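Myosin-4 (Saccharomyces cerevisiae, PDB 4LL6) helps restrict certain proteins to the bud and daughter cell as part of the mRNA localization machinery, being recruited to transcripts such as ASH1 mRNA through SHE3. Local coordinates at residues A[153-158]-A[176-181]; A[208-213]-A[335-340]. The protein carries 1 engineered substitution. All coordinates share one frame; numbering follows the deposited sequence.

The globular tail domain of this myosin illustrates how an all-helical tail is held together by contacts between helices and by an extended strip of chain laid along one of them. Contact 1 ties the end of helix 120-155 to helix 173-192, and contact 2 lays segment 335-340 along helix 197-221, the next helix after 173-192. The contacts follow each other in sequence, yet they meet: their centres lie about 18 Å apart, I158 CD1 is 3.3 Å from L211 CD2, and S153 OG is 3.5 Å from Y210 CE2. Helix 197-221 is thus shared ground, with I158 packed on its L211 side and segment 335-340 running past V213 and K209. No bound ligand takes part in either contact.

Contact 1 (A[153-158]-A[176-181]); sequences SAHIEI and FAKLFT
With CG turned opposite its backbone N (chi1 -178°) and every later bond extended, K178 reaches from helix 173-192 to the end of helix 120-155, where I156 swings CG1 to a similar position (chi1 -152°) and brings CD1 beside the lysine. That helix end is a Schellman motif: E157, at positive phi, is the C-prime residue, I158 N donates a hydrogen bond to S153 O, and E157 N donates one to A154 O. In the same final turn, H155 O accepts a hydrogen bond of 2.7 Å from K178 NZ, which lies in the carbonyl plane at a C=O...N angle of 158°. The ammonium group also sits over one face of the H155 ring. E157 OE2 is 4.2 Å from K178 NZ, too far for a salt bridge, although its charge would probably still favour the lysine. Shortening K178 to an alanine is likely to leave the H155 carbonyl without this donor and a gap beside I156. The side chains of I156 and K178 run antiparallel alongside each other, with I156 CD1 3.3 Å from K178 CG, tighter than usual van der Waals contact. Next along the helix, L179 also touches M161 and L241, while its CA lies 3.6 Å from I156 CG1.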
ATOM      1  N   SER A 153     -12.690  -3.822   0.228  1.00 53.69           N
ATOM      2  CA  SER A 153     -13.541  -3.258   1.264  1.00 59.01           C
ATOM      3  C   SER A 153     -15.008  -3.525   0.918  1.00 60.88           C
ATOM      4  O   SER A 153     -15.792  -3.921   1.777  1.00 62.58           O
ATOM      5  CB  SER A 153     -13.306  -1.750   1.382  1.00 59.79           C
ATOM      6  OG  SER A 153     -11.970  -1.469   1.751  1.00 65.28           O
ATOM      7  N   ALA A 154     -15.368  -3.306  -0.345  1.00 65.61           N
ATOM      8  CA  ALA A 154     -16.735  -3.526  -0.822  1.00 66.87           C
ATOM      9  C   ALA A 154     -17.131  -4.992  -0.680  1.00 69.88           C
ATOM     10  O   ALA A 154     -18.118  -5.325  -0.020  1.00 72.16           O
ATOM     11  CB  ALA A 154     -16.855  -3.109  -2.287  1.00 58.54           C
ATOM     12  N   HIS A 155     -16.345  -5.858  -1.305  1.00 69.48           N
ATOM     13  CA  HIS A 155     -16.594  -7.286  -1.291  1.00 75.15           C
ATOM     14  C   HIS A 155     -16.651  -7.898   0.107  1.00 76.46           C
ATOM     15  O   HIS A 155     -17.434  -8.812   0.348  1.00 81.22           O
ATOM     16  CB  HIS A 155     -15.535  -7.984  -2.153  1.00 79.07           C
ATOM     17  CG  HIS A 155     -15.605  -9.481  -2.121  1.00 89.63           C
ATOM     18  ND1 HIS A 155     -15.086 -10.229  -1.085  1.00 90.53           N
ATOM     19  CD2 HIS A 155     -16.122 -10.368  -3.004  1.00 92.92           C
ATOM     20  CE1 HIS A 155     -15.278 -11.512  -1.333  1.00 93.77           C
ATOM     21  NE2 HIS A 155     -15.904 -11.624  -2.492  1.00 93.60           N
ATOM     22  N   ILE A 156     -15.838  -7.406   1.034  1.00 77.12           N
ATOM     23  CA  ILE A 156     -15.852  -7.955   2.389  1.00 77.43           C
ATOM     24  C   ILE A 156     -16.784  -7.142   3.307  1.00 76.29           C
ATOM     25  O   ILE A 156     -16.859  -7.389   4.512  1.00 77.10           O
ATOM     26  CB  ILE A 156     -14.401  -8.016   2.979  1.00 81.53           C
ATOM     27  CG1 ILE A 156     -14.292  -9.146   4.006  1.00 83.56           C
ATOM     28  CG2 ILE A 156     -14.027  -6.704   3.643  1.00 85.77           C
ATOM     29  CD1 ILE A 156     -14.284 -10.538   3.394  1.00 77.02           C
ATOM     30  N   GLU A 157     -17.495  -6.178   2.719  1.00 75.74           N
ATOM     31  CA  GLU A 157     -18.441  -5.314   3.437  1.00 72.55           C
ATOM     32  C   GLU A 157     -17.921  -4.808   4.781  1.00 66.86           C
ATOM     33  O   GLU A 157     -18.458  -5.157   5.830  1.00 69.08           O
ATOM     34  CB  GLU A 157     -19.765  -6.055   3.655  1.00 77.34           C
ATOM     35  CG  GLU A 157     -20.460  -6.491   2.367  1.00 87.45           C
ATOM     36  CD  GLU A 157     -21.728  -7.296   2.620  1.00 91.52           C
ATOM     37  OE1 GLU A 157     -22.629  -6.787   3.325  1.00 92.68           O
ATOM     38  OE2 GLU A 157     -21.822  -8.436   2.108  1.00 90.34           O
ATOM     39  N   ILE A 158     -16.889  -3.971   4.748  1.00 57.87           N
ATOM     40  CA  ILE A 158     -16.303  -3.440   5.977  1.00 54.21           C
ATOM     41  C   ILE A 158     -17.171  -2.391   6.663  1.00 51.19           C
ATOM     42  O   ILE A 158     -17.217  -2.334   7.892  1.00 46.60           O
ATOM     43  CB  ILE A 158     -14.893  -2.855   5.703  1.00 54.64           C
ATOM     44  CG1 ILE A 158     -13.859  -3.982   5.742  1.00 60.91           C
ATOM     45  CG2 ILE A 158     -14.542  -1.785   6.717  1.00 53.55           C
ATOM     46  CD1 ILE A 158     -12.592  -3.679   4.960  1.00 65.38           C
ATOM     47  N   PHE A 176     -17.117 -10.770  10.360  1.00 64.55           N
ATOM     48  CA  PHE A 176     -15.728 -10.818  10.805  1.00 62.29           C
ATOM     49  C   PHE A 176     -15.042 -12.121  10.423  1.00 63.96           C
ATOM     50  O   PHE A 176     -13.844 -12.136  10.125  1.00 59.94           O
ATOM     51  CB  PHE A 176     -15.621 -10.600  12.311  1.00 61.35           C
ATOM     52  CG  PHE A 176     -15.577  -9.162  12.705  1.00 62.63           C
ATOM     53  CD1 PHE A 176     -16.742  -8.477  13.020  1.00 62.90           C
ATOM     54  CD2 PHE A 176     -14.362  -8.485  12.751  1.00 64.04           C
ATOM     55  CE1 PHE A 176     -16.702  -7.138  13.383  1.00 61.60           C
ATOM     56  CE2 PHE A 176     -14.306  -7.137  13.112  1.00 64.74           C
ATOM     57  CZ  PHE A 176     -15.480  -6.461  13.431  1.00 65.43           C
ATOM     58  N   ALA A 177     -15.802 -13.215  10.431  1.00 65.36           N
ATOM     59  CA  ALA A 177     -15.261 -14.520  10.058  1.00 63.18           C
ATOM     60  C   ALA A 177     -14.766 -14.412   8.621  1.00 61.95           C
ATOM     61  O   ALA A 177     -13.635 -14.781   8.314  1.00 63.32           O
ATOM     62  CB  ALA A 177     -16.344 -15.602  10.164  1.00 61.80           C
ATOM     63  N   LYS A 178     -15.627 -13.890   7.750  1.00 61.52           N
ATOM     64  CA  LYS A 178     -15.307 -13.707   6.338  1.00 59.73           C
ATOM     65  C   LYS A 178     -14.092 -12.770   6.161  1.00 59.58           C
ATOM     66  O   LYS A 178     -13.240 -13.003   5.301  1.00 56.08           O
ATOM     67  CB  LYS A 178     -16.532 -13.140   5.621  1.00 60.39           C
ATOM     68  CG  LYS A 178     -16.371 -12.945   4.133  1.00 67.48           C
ATOM     69  CD  LYS A 178     -17.553 -12.174   3.566  1.00 73.14           C
ATOM     70  CE  LYS A 178     -17.336 -11.806   2.104  1.00 76.77           C
ATOM     71  NZ  LYS A 178     -18.448 -10.959   1.582  1.00 76.59           N
ATOM     72  N   LEU A 179     -14.019 -11.716   6.977  1.00 56.38           N
ATOM     73  CA  LEU A 179     -12.908 -10.764   6.920  1.00 52.87           C
ATOM     74  C   LEU A 179     -11.602 -11.468   7.243  1.00 52.76           C
ATOM     75  O   LEU A 179     -10.634 -11.365   6.489  1.00 53.25           O
ATOM     76  CB  LEU A 179     -13.102  -9.624   7.921  1.00 49.92           C
ATOM     77  CG  LEU A 179     -11.826  -8.819   8.192  1.00 51.14           C
ATOM     78  CD1 LEU A 179     -11.493  -7.986   6.964  1.00 41.36           C
ATOM     79  CD2 LEU A 179     -11.994  -7.933   9.406  1.00 50.19           C
ATOM     80  N   PHE A 180     -11.571 -12.167   8.374  1.00 55.73           N
ATOM     81  CA  PHE A 180     -10.377 -12.893   8.775  1.00 56.24           C
ATOM     82  C   PHE A 180      -9.981 -13.912   7.702  1.00 55.05           C
ATOM     83  O   PHE A 180      -8.799 -14.158   7.473  1.00 53.40           O
ATOM     84  CB  PHE A 180     -10.597 -13.594  10.122  1.00 59.36           C
ATOM     85  CG  PHE A 180     -10.818 -12.650  11.262  1.00 57.02           C
ATOM     86  CD1 PHE A 180      -9.908 -11.633  11.526  1.00 63.43           C
ATOM     87  CD2 PHE A 180     -11.940 -12.767  12.069  1.00 63.99           C
ATOM     88  CE1 PHE A 180     -10.108 -10.735  12.582  1.00 63.62           C
ATOM     89  CE2 PHE A 180     -12.154 -11.879  13.126  1.00 69.19           C
ATOM     90  CZ  PHE A 180     -11.231 -10.856  13.383  1.00 64.22           C
ATOM     91  N   THR A 181     -10.971 -14.477   7.022  1.00 55.38           N
ATOM     92  CA  THR A 181     -10.692 -15.453   5.973  1.00 63.65           C
ATOM     93  C   THR A 181     -10.161 -14.767   4.703  1.00 61.19           C
ATOM     94  O   THR A 181      -9.507 -15.388   3.864  1.00 61.79           O
ATOM     95  CB  THR A 181     -11.957 -16.305   5.656  1.00 64.06           C
ATOM     96  OG1 THR A 181     -12.437 -16.903   6.867  1.00 64.30           O
ATOM     97  CG2 THR A 181     -11.626 -17.421   4.685  1.00 62.37           C
TER

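Contact 2 (A[208-213]-A[335-340]); sequences LKYLNV and LSAQFD
V213 points its forked side chain at the backbone of segment 335-340, and each methyl finds a different peptide. CG1 lies 3.5 Å from L335 O, whereas CG2 approaches the next link, 3.7 Å from A337 N. The fork follows from chi1 of 168°, which sets CG2 opposite the carbonyl carbon of V213 and CG1 opposite its backbone N. L335 answers from the other side of the contact: its CB is 3.9 Å from V213 CG2, and its side chain lies roughly perpendicular to that of N212, with L335 CD1 3.8 Å from N212 ND2. That approach is a van der Waals contact, for N212 ND2 is hydrogen-bonded to Q258 OE1, and N212 OD1 to the backbone N of I259.

Helix 197-221, whose residues 208-213 belong to the DIL family region of the globular tail, is flanked here by a non-helical, extended segment. L335 and A337 turn toward the helix and S336 and Q338 away from it; A337 CB rests against Y210.

K209 serves the far end. Its CB meets the edge of the F339 ring, near the ring plane, 4.2 Å from CE2. Beyond that, the chain runs out extended to D340, whose side chain it passes crosswise. K209 NZ and D340 OD2 form a long salt bridge of 4.0 Å. A water adds a second, indirect tie, accepting from K209 NZ at 3.0 Å and from the backbone N of D340 at 2.8 Å.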
ATOM      1  N   LEU A 208      -3.927  -1.160   6.765  1.00 29.45           N
ATOM      2  CA  LEU A 208      -4.611  -0.536   7.893  1.00 30.64           C
ATOM      3  C   LEU A 208      -4.734   0.969   7.687  1.00 34.75           C
ATOM      4  O   LEU A 208      -5.742   1.555   8.076  1.00 37.20           O
ATOM      5  CB  LEU A 208      -3.868  -0.823   9.197  1.00 32.43           C
ATOM      6  CG  LEU A 208      -3.977  -2.293   9.632  1.00 42.19           C
ATOM      7  CD1 LEU A 208      -3.011  -2.588  10.766  1.00 46.23           C
ATOM      8  CD2 LEU A 208      -5.404  -2.581  10.049  1.00 35.74           C
ATOM      9  N   LYS A 209      -3.718   1.585   7.079  1.00 34.38           N
ATOM     10  CA  LYS A 209      -3.738   3.024   6.795  1.00 40.50           C
ATOM     11  C   LYS A 209      -4.885   3.346   5.847  1.00 40.74           C
ATOM     12  O   LYS A 209      -5.542   4.381   5.982  1.00 38.30           O
ATOM     13  CB  LYS A 209      -2.434   3.491   6.144  1.00 45.17           C
ATOM     14  CG  LYS A 209      -1.248   3.512   7.073  1.00 48.64           C
ATOM     15  CD  LYS A 209      -0.075   4.233   6.436  1.00 52.59           C
ATOM     16  CE  LYS A 209       1.117   4.215   7.375  1.00 59.65           C
ATOM     17  NZ  LYS A 209       2.247   5.050   6.892  1.00 64.95           N
ATOM     18  N   TYR A 210      -5.113   2.454   4.883  1.00 38.90           N
ATOM     19  CA  TYR A 210      -6.190   2.639   3.934  1.00 38.16           C
ATOM     20  C   TYR A 210      -7.533   2.565   4.669  1.00 41.79           C
ATOM     21  O   TYR A 210      -8.401   3.431   4.496  1.00 41.10           O
ATOM     22  CB  TYR A 210      -6.138   1.565   2.855  1.00 42.74           C
ATOM     23  CG  TYR A 210      -7.300   1.663   1.901  1.00 50.57           C
ATOM     24  CD1 TYR A 210      -7.264   2.543   0.818  1.00 48.53           C
ATOM     25  CD2 TYR A 210      -8.473   0.933   2.121  1.00 50.68           C
ATOM     26  CE1 TYR A 210      -8.361   2.700  -0.017  1.00 56.11           C
ATOM     27  CE2 TYR A 210      -9.580   1.081   1.290  1.00 55.29           C
ATOM     28  CZ  TYR A 210      -9.516   1.968   0.224  1.00 61.11           C
ATOM     29  OH  TYR A 210     -10.599   2.126  -0.607  1.00 64.64           O
ATOM     30  N   LEU A 211      -7.689   1.531   5.497  1.00 34.01           N
ATOM     31  CA  LEU A 211      -8.908   1.330   6.264  1.00 31.55           C
ATOM     32  C   LEU A 211      -9.180   2.510   7.204  1.00 34.52           C
ATOM     33  O   LEU A 211     -10.330   2.880   7.435  1.00 33.55           O
ATOM     34  CB  LEU A 211      -8.812   0.019   7.049  1.00 32.09           C
ATOM     35  CG  LEU A 211      -8.842  -1.246   6.197  1.00 25.75           C
ATOM     36  CD1 LEU A 211      -8.543  -2.434   7.089  1.00 37.41           C
ATOM     37  CD2 LEU A 211     -10.219  -1.413   5.556  1.00 37.93           C
ATOM     38  N   ASN A 212      -8.118   3.103   7.737  1.00 38.28           N
ATOM     39  CA  ASN A 212      -8.238   4.269   8.604  1.00 35.58           C
ATOM     40  C   ASN A 212      -8.986   5.356   7.802  1.00 38.12           C
ATOM     41  O   ASN A 212     -10.004   5.892   8.246  1.00 34.62           O
ATOM     42  CB  ASN A 212      -6.844   4.760   8.996  1.00 31.50           C
ATOM     43  CG  ASN A 212      -6.874   6.070   9.750  1.00 32.68           C
ATOM     44  OD1 ASN A 212      -7.420   6.153  10.840  1.00 43.21           O
ATOM     45  ND2 ASN A 212      -6.283   7.104   9.169  1.00 39.13           N
ATOM     46  N   VAL A 213      -8.475   5.652   6.611  1.00 36.04           N
ATOM     47  CA  VAL A 213      -9.073   6.643   5.709  1.00 41.98           C
ATOM     48  C   VAL A 213     -10.528   6.285   5.353  1.00 43.71           C
ATOM     49  O   VAL A 213     -11.436   7.094   5.525  1.00 42.38           O
ATOM     50  CB  VAL A 213      -8.248   6.754   4.382  1.00 42.14           C
ATOM     51  CG1 VAL A 213      -9.013   7.565   3.314  1.00 33.75           C
ATOM     52  CG2 VAL A 213      -6.892   7.368   4.676  1.00 35.61           C
ATOM     53  N   LEU A 335     -10.145  12.400   4.452  1.00 58.98           N
ATOM     54  CA  LEU A 335      -8.792  11.871   4.457  1.00 55.58           C
ATOM     55  C   LEU A 335      -8.490  11.251   3.105  1.00 53.40           C
ATOM     56  O   LEU A 335      -9.395  10.918   2.341  1.00 54.17           O
ATOM     57  CB  LEU A 335      -8.623  10.785   5.527  1.00 52.69           C
ATOM     58  CG  LEU A 335      -8.814  11.106   7.012  1.00 47.70           C
ATOM     59  CD1 LEU A 335      -8.554   9.830   7.805  1.00 38.82           C
ATOM     60  CD2 LEU A 335      -7.872  12.230   7.457  1.00 34.26           C
ATOM     61  N   SER A 336      -7.203  11.102   2.827  1.00 48.20           N
ATOM     62  CA  SER A 336      -6.733  10.493   1.599  1.00 50.71           C
ATOM     63  C   SER A 336      -5.571   9.585   1.986  1.00 52.88           C
ATOM     64  O   SER A 336      -4.722   9.955   2.804  1.00 48.28           O
ATOM     65  CB  SER A 336      -6.245  11.559   0.620  1.00 52.17           C
ATOM     66  OG  SER A 336      -5.123  12.252   1.158  1.00 65.97           O
ATOM     67  N   ALA A 337      -5.550   8.388   1.414  1.00 52.37           N
ATOM     68  CA  ALA A 337      -4.480   7.443   1.683  1.00 55.84           C
ATOM     69  C   ALA A 337      -3.191   7.875   0.972  1.00 55.92           C
ATOM     70  O   ALA A 337      -3.202   8.235  -0.205  1.00 55.63           O
ATOM     71  CB  ALA A 337      -4.887   6.055   1.220  1.00 62.92           C
ATOM     72  N   GLN A 338      -2.090   7.840   1.716  1.00 54.08           N
ATOM     73  CA  GLN A 338      -0.773   8.194   1.221  1.00 52.58           C
ATOM     74  C   GLN A 338       0.172   7.212   1.892  1.00 50.18           C
ATOM     75  O   GLN A 338       0.070   6.976   3.097  1.00 44.89           O
ATOM     76  CB  GLN A 338      -0.417   9.620   1.631  1.00 58.36           C
ATOM     77  CG  GLN A 338      -1.499  10.629   1.309  1.00 67.26           C
ATOM     78  CD  GLN A 338      -0.991  11.789   0.481  1.00 76.60           C
ATOM     79  OE1 GLN A 338      -1.763  12.660   0.074  1.00 81.11           O
ATOM     80  NE2 GLN A 338       0.311  11.808   0.224  1.00 80.22           N
ATOM     81  N   PHE A 339       1.093   6.642   1.125  1.00 45.42           N
ATOM     82  CA  PHE A 339       2.025   5.665   1.690  1.00 47.37           C
ATOM     83  C   PHE A 339       3.479   6.087   1.548  1.00 44.04           C
ATOM     84  O   PHE A 339       3.848   6.783   0.594  1.00 45.83           O
ATOM     85  CB  PHE A 339       1.837   4.300   1.006  1.00 39.21           C
ATOM     86  CG  PHE A 339       0.420   3.852   0.952  1.00 31.14           C
ATOM     87  CD1 PHE A 339      -0.223   3.682  -0.270  1.00 29.17           C
ATOM     88  CD2 PHE A 339      -0.288   3.642   2.114  1.00 32.58           C
ATOM     89  CE1 PHE A 339      -1.558   3.314  -0.331  1.00 33.35           C
ATOM     90  CE2 PHE A 339      -1.633   3.273   2.066  1.00 42.09           C
ATOM     91  CZ  PHE A 339      -2.271   3.110   0.846  1.00 30.87           C
ATOM     92  N   ASP A 340       4.314   5.645   2.483  1.00 41.03           N
ATOM     93  CA  ASP A 340       5.720   5.995   2.418  1.00 45.99           C
ATOM     94  C   ASP A 340       6.391   5.120   1.375  1.00 52.03           C
ATOM     95  O   ASP A 340       5.820   4.120   0.932  1.00 55.51           O
ATOM     96  CB  ASP A 340       6.410   5.807   3.773  1.00 39.45           C
ATOM     97  CG  ASP A 340       5.789   6.654   4.864  1.00 52.08           C
ATOM     98  OD1 ASP A 340       5.192   7.712   4.540  1.00 51.69           O
ATOM     99  OD2 ASP A 340       5.909   6.268   6.048  1.00 48.61           O
TER
HETATM  100  O   HOH W   1       3.727   3.868   4.504  1.00 45.14           O